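Local coordinates for dual specificity protein phosphatase 12 (Homo sapiens, PDB 4KI9), which removes phosphate from phosphotyrosine and from phosphoserine or phosphothreonine residues of proteins, and is represented in this chain by its catalytic domain, at residues Gly26-Leu31 with Gly45-Trp50; Val30-Ser35 with Arg51-Ala56. The protein carries 2 engineered substitutions. All coordinates share one frame; numbering follows the deposited sequence.

The two contacts are successive parts of one parallel strand pairing. Contact 1 starts it where the chain leading into strand 50-55 first meets strand 27-34, and contact 2 carries it forward, the centres lying about 14 Å apart. They share V30 and L31. The pairing runs toward the catalytic site. The side chain of V30 is about 10 Å from that of S89, a changed residue at the position predicted to form the phosphocysteine intermediate, whereas the side chain of V33 comes to about 4 Å from it. Further on, the side chain of D34 lies about 3 Å from that of the substrate-binding R95 and about 5 Å from a bound phosphate ion.

Contact 1 of 2, residues Gly26-Leu31 with Gly45-Trp50; sequences GITAVL and GVEDLW
E47 is the first residue of segment 45-50 to touch T28 of the facing strand, and the meeting is one of carboxylate and methyl: E47 OE1 lies 3.7 Å from T28 CG2. The two side chains cross obliquely, the glutamate reaching over with a chain bent at chi2. On the threonine, chi1 of 59° sets OG1 between the backbone N and the carbonyl carbon and leaves CG2 beside the backbone N, where the carboxylate finds it. D48 adds backbone rather than side chain, its carbonyl O standing 3.7 Å from T28 CB. At L49 the branch CD1 reaches the strand, with L49 CD1 4.1 Å from T28 CA, while the leucine makes a bent CA-H contact with T28 O.

With W50 the loop becomes strand. W50 N donates to T28 O over 2.9 Å in a nearly straight bond (168° at the hydrogen), and W50 O accepts from V30 N, also at 2.9 Å, the donor V30 N lying in the W50 carbonyl plane. The two bonds straddle A29, which also gives its CA-H to W50 O, and this is the register of a parallel bridge. A29 CB and W50 CB consequently lie on one face of the sheet, 4.4 Å apart; on that face A29 also packs against F74 and A78 of helix 68-80. The indole turns its edge to the strand, W50 CE3 approaching T28 O at 3.4 Å with the oxygen in the ring plane, and a cation-pi contact joins the ring to R83.

One carbonyl oxygen, T28 O, therefore meets a backbone N-H, a CA-H and the indole edge, so the start of the pairing probably rests more on backbone polar contacts than on apolar packing.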
loop_
_atom_site.group_PDB
_atom_site.type_symbol
_atom_site.label_atom_id
_atom_site.label_comp_id
_atom_site.label_asym_id
_atom_site.label_seq_id
_atom_site.Cartn_x
_atom_site.Cartn_y
_atom_site.Cartn_z
ATOM N N GLY A 26 -11.135 13.894 7.574
ATOM C CA GLY A 26 -12.274 13.007 7.685
ATOM C C GLY A 26 -11.899 11.567 7.417
ATOM O O GLY A 26 -12.685 10.807 6.856
ATOM N N ILE A 27 -10.692 11.185 7.807
ATOM C CA ILE A 27 -10.234 9.813 7.565
ATOM C C ILE A 27 -10.873 8.837 8.558
ATOM O O ILE A 27 -10.794 9.034 9.764
ATOM C CB ILE A 27 -8.709 9.731 7.603
ATOM C CG1 ILE A 27 -8.141 10.400 6.346
ATOM C CG2 ILE A 27 -8.226 8.269 7.694
ATOM C CD1 ILE A 27 -6.683 10.638 6.411
ATOM N N THR A 28 -11.535 7.801 8.048
ATOM C CA THR A 28 -12.172 6.820 8.920
ATOM C C THR A 28 -11.770 5.396 8.561
ATOM O O THR A 28 -12.345 4.440 9.074
ATOM C CB THR A 28 -13.704 6.925 8.908
ATOM O OG1 THR A 28 -14.189 6.737 7.570
ATOM C CG2 THR A 28 -14.160 8.280 9.452
ATOM N N ALA A 29 -10.780 5.266 7.683
ATOM C CA ALA A 29 -10.224 3.961 7.338
ATOM C C ALA A 29 -8.709 4.065 7.288
ATOM O O ALA A 29 -8.159 4.920 6.595
ATOM C CB ALA A 29 -10.785 3.458 6.013
ATOM N N VAL A 30 -8.025 3.209 8.041
ATOM C CA VAL A 30 -6.577 3.306 8.138
ATOM C C VAL A 30 -5.928 1.965 7.884
ATOM O O VAL A 30 -6.219 0.986 8.577
ATOM C CB VAL A 30 -6.129 3.844 9.519
ATOM C CG1 VAL A 30 -4.598 3.834 9.621
ATOM C CG2 VAL A 30 -6.672 5.258 9.751
ATOM N N LEU A 31 -5.072 1.918 6.870
ATOM C CA LEU A 31 -4.303 0.721 6.588
ATOM C C LEU A 31 -2.901 0.964 7.096
ATOM O O LEU A 31 -2.183 1.827 6.587
ATOM C CB LEU A 31 -4.272 0.423 5.087
ATOM C CG LEU A 31 -3.767 -0.974 4.672
ATOM C CD1 LEU A 31 -4.189 -1.238 3.233
ATOM C CD2 LEU A 31 -2.249 -1.122 4.774
ATOM N N GLY A 45 -11.323 8.581 18.619
ATOM C CA GLY A 45 -12.172 9.693 18.223
ATOM C C GLY A 45 -13.644 9.440 18.511
ATOM O O GLY A 45 -13.986 8.696 19.436
ATOM N N VAL A 46 -14.520 10.055 17.719
ATOM C CA VAL A 46 -15.967 9.940 17.928
ATOM C C VAL A 46 -16.684 9.315 16.720
ATOM O O VAL A 46 -17.915 9.347 16.633
ATOM C CB VAL A 46 -16.587 11.311 18.220
ATOM C CG1 VAL A 46 -15.903 11.954 19.413
ATOM C CG2 VAL A 46 -16.471 12.210 16.992
ATOM N N GLU A 47 -15.905 8.748 15.801
ATOM C CA GLU A 47 -16.433 8.141 14.574
ATOM C C GLU A 47 -16.120 6.653 14.551
ATOM O O GLU A 47 -15.105 6.248 15.097
ATOM C CB GLU A 47 -15.749 8.773 13.364
ATOM C CG GLU A 47 -16.361 10.061 12.872
ATOM C CD GLU A 47 -17.071 9.864 11.556
ATOM O OE1 GLU A 47 -16.771 10.607 10.595
ATOM O OE2 GLU A 47 -17.922 8.951 11.483
ATOM N N ASP A 48 -16.967 5.845 13.911
ATOM C CA ASP A 48 -16.612 4.451 13.652
ATOM C C ASP A 48 -15.353 4.438 12.781
ATOM O O ASP A 48 -15.275 5.181 11.802
ATOM C CB ASP A 48 -17.709 3.741 12.872
ATOM C CG ASP A 48 -18.973 3.557 13.661
ATOM O OD1 ASP A 48 -18.959 3.704 14.897
ATOM O OD2 ASP A 48 -19.997 3.253 13.022
ATOM N N LEU A 49 -14.388 3.586 13.117
ATOM C CA LEU A 49 -13.123 3.528 12.379
ATOM C C LEU A 49 -12.823 2.116 11.890
ATOM O O LEU A 49 -12.870 1.170 12.682
ATOM C CB LEU A 49 -11.984 3.962 13.304
ATOM C CG LEU A 49 -11.395 5.368 13.217
ATOM C CD1 LEU A 49 -12.461 6.412 12.944
ATOM C CD2 LEU A 49 -10.653 5.674 14.515
ATOM N N TRP A 50 -12.507 1.972 10.603
ATOM C CA TRP A 50 -12.093 0.682 10.038
ATOM C C TRP A 50 -10.575 0.643 9.893
ATOM O O TRP A 50 -9.966 1.630 9.493
ATOM C CB TRP A 50 -12.705 0.484 8.651
ATOM C CG TRP A 50 -14.177 0.229 8.636
ATOM C CD1 TRP A 50 -14.800 -0.981 8.499
ATOM C CD2 TRP A 50 -15.221 1.212 8.744
ATOM N NE1 TRP A 50 -16.171 -0.812 8.526
ATOM C CE2 TRP A 50 -16.451 0.521 8.678
ATOM C CE3 TRP A 50 -15.233 2.603 8.905
ATOM C CZ2 TRP A 50 -17.673 1.179 8.758
ATOM C CZ3 TRP A 50 -16.449 3.256 8.972
ATOM C CH2 TRP A 50 -17.654 2.543 8.909
#

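Contact 2 of 2, residues Val30-Ser35 with Arg51-Ala56; sequences VLTVDS and RLFVPA
Strands 30-34 and 51-55 join V30, L31 and T32 to R51, L52 and F53 in a parallel ladder at the margin of the mixed sheet of the dual specificity phosphatase fold, where 50-55 is the outermost strand. Their axes approach to 4.7 Å and diverge by only 11°. Bonds alternate in the parallel manner: V30 O accepts from L52 N, L52 O from T32 N, and T32 O from V54 N along an almost straight line (174° at the hydrogen). Beyond these the D34 N to V54 O bond is weak, though A56 N still reaches D34 O, coming from above the carbonyl plane.

One face of the ladder is apolar. L31 and L52 lie side by side, L31 CD1 4.0 Å from L52 CD2, and both meet F74 of helix 68-80. Farther along, V33 CG2 touches A56 CB at 4.1 Å, and the V33 side chain packs on R95 and I99 of helix 95-108.

The other face carries F53 and D34. F53 CG lies anti to the backbone N (chi1 172°), and the ring atom F53 CD2 meets T32 CG2 at 3.9 Å, while F53 CE2 comes within 3.4 Å of D34 O. P55 N stands over the centre of one ring face. An alanine in place of F53 would probably leave the T32 methyl and D34 O without their aromatic neighbour and open a gap beside P55. D34 OD1 accepts S35 N and forms a long, weak ion pair with the substrate-binding R95, whose NH1 also bonds A56 O.

Near the start of this face a single water bridges the strands: it donates to V30 O, accepts from R51 NH1 at 3.2 Å in the guanidinium plane, and hydrogen-bonds at 2.7 Å to T32 OG1, which is also bonded to H88 NE2.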
loop_
_atom_site.group_PDB
_atom_site.type_symbol
_atom_site.label_atom_id
_atom_site.label_comp_id
_atom_site.label_asym_id
_atom_site.label_seq_id
_atom_site.Cartn_x
_atom_site.Cartn_y
_atom_site.Cartn_z
ATOM N N VAL A 30 -8.025 3.209 8.041
ATOM C CA VAL A 30 -6.577 3.306 8.138
ATOM C C VAL A 30 -5.928 1.965 7.884
ATOM O O VAL A 30 -6.219 0.986 8.577
ATOM C CB VAL A 30 -6.129 3.844 9.519
ATOM C CG1 VAL A 30 -4.598 3.834 9.621
ATOM C CG2 VAL A 30 -6.672 5.258 9.751
ATOM N N LEU A 31 -5.072 1.918 6.870
ATOM C CA LEU A 31 -4.303 0.721 6.588
ATOM C C LEU A 31 -2.901 0.964 7.096
ATOM O O LEU A 31 -2.183 1.827 6.587
ATOM C CB LEU A 31 -4.272 0.423 5.087
ATOM C CG LEU A 31 -3.767 -0.974 4.672
ATOM C CD1 LEU A 31 -4.189 -1.238 3.233
ATOM C CD2 LEU A 31 -2.249 -1.122 4.774
ATOM N N THR A 32 -2.525 0.199 8.109
ATOM C CA THR A 32 -1.172 0.217 8.649
ATOM C C THR A 32 -0.351 -0.910 8.015
ATOM O O THR A 32 -0.713 -2.082 8.105
ATOM C CB THR A 32 -1.194 0.022 10.175
ATOM O OG1 THR A 32 -2.003 1.045 10.783
ATOM C CG2 THR A 32 0.217 0.049 10.752
ATOM N N VAL A 33 0.742 -0.551 7.346
ATOM C CA VAL A 33 1.675 -1.552 6.853
ATOM C C VAL A 33 3.025 -1.267 7.511
ATOM O O VAL A 33 3.736 -0.346 7.129
ATOM C CB VAL A 33 1.728 -1.591 5.290
ATOM C CG1 VAL A 33 1.887 -0.183 4.696
ATOM C CG2 VAL A 33 2.824 -2.532 4.803
ATOM N N ASP A 34 3.346 -2.047 8.539
ATOM C CA ASP A 34 4.417 -1.693 9.451
ATOM C C ASP A 34 4.694 -2.912 10.317
ATOM O O ASP A 34 4.019 -3.937 10.181
ATOM C CB ASP A 34 3.950 -0.525 10.320
ATOM C CG ASP A 34 5.084 0.397 10.740
ATOM O OD1 ASP A 34 6.235 -0.063 10.813
ATOM O OD2 ASP A 34 4.810 1.585 11.015
ATOM N N SER A 35 5.679 -2.810 11.202
ATOM C CA SER A 35 6.011 -3.917 12.095
ATOM C C SER A 35 5.054 -4.013 13.284
ATOM O O SER A 35 4.933 -5.070 13.901
ATOM C CB SER A 35 7.452 -3.772 12.595
ATOM O OG SER A 35 7.638 -2.506 13.211
ATOM N N ARG A 51 -9.963 -0.500 10.196
ATOM C CA ARG A 51 -8.524 -0.645 10.067
ATOM C C ARG A 51 -8.165 -1.961 9.402
ATOM O O ARG A 51 -8.904 -2.943 9.497
ATOM C CB ARG A 51 -7.846 -0.600 11.446
ATOM C CG ARG A 51 -7.879 0.767 12.162
ATOM C CD ARG A 51 -7.275 0.651 13.562
ATOM N NE ARG A 51 -7.277 1.907 14.309
ATOM C CZ ARG A 51 -6.288 2.797 14.274
ATOM N NH1 ARG A 51 -5.224 2.573 13.515
ATOM N NH2 ARG A 51 -6.361 3.915 14.991
ATOM N N LEU A 52 -7.026 -1.964 8.723
ATOM C CA LEU A 52 -6.390 -3.196 8.280
ATOM C C LEU A 52 -4.911 -3.094 8.630
ATOM O O LEU A 52 -4.219 -2.133 8.250
ATOM C CB LEU A 52 -6.563 -3.396 6.767
ATOM C CG LEU A 52 -5.731 -4.549 6.196
ATOM C CD1 LEU A 52 -6.163 -5.882 6.776
ATOM C CD2 LEU A 52 -5.800 -4.572 4.677
ATOM N N PHE A 53 -4.425 -4.074 9.372
ATOM C CA PHE A 53 -3.008 -4.133 9.686
ATOM C C PHE A 53 -2.299 -5.190 8.832
ATOM O O PHE A 53 -2.688 -6.345 8.828
ATOM C CB PHE A 53 -2.820 -4.418 11.179
ATOM C CG PHE A 53 -1.388 -4.689 11.566
ATOM C CD1 PHE A 53 -1.042 -5.854 12.231
ATOM C CD2 PHE A 53 -0.396 -3.770 11.275
ATOM C CE1 PHE A 53 0.278 -6.108 12.581
ATOM C CE2 PHE A 53 0.925 -4.016 11.612
ATOM C CZ PHE A 53 1.263 -5.187 12.272
ATOM N N VAL A 54 -1.266 -4.778 8.105
ATOM C CA VAL A 54 -0.491 -5.685 7.265
ATOM C C VAL A 54 0.926 -5.709 7.836
ATOM O O VAL A 54 1.698 -4.776 7.621
ATOM C CB VAL A 54 -0.475 -5.223 5.778
ATOM C CG1 VAL A 54 0.489 -6.083 4.945
ATOM C CG2 VAL A 54 -1.918 -5.271 5.170
ATOM N N PRO A 55 1.247 -6.748 8.618
ATOM C CA PRO A 55 2.546 -6.791 9.302
ATOM C C PRO A 55 3.638 -7.034 8.290
ATOM O O PRO A 55 3.555 -7.981 7.514
ATOM C CB PRO A 55 2.410 -7.979 10.267
ATOM C CG PRO A 55 1.341 -8.839 9.659
ATOM C CD PRO A 55 0.379 -7.881 8.994
ATOM N N ALA A 56 4.632 -6.159 8.279
ATOM C CA ALA A 56 5.670 -6.215 7.267
ATOM C C ALA A 56 6.855 -5.361 7.683
ATOM O O ALA A 56 6.689 -4.248 8.186
ATOM C CB ALA A 56 5.132 -5.733 5.936
HETATM O O HOH W 1 -4.630 0.620 11.103
#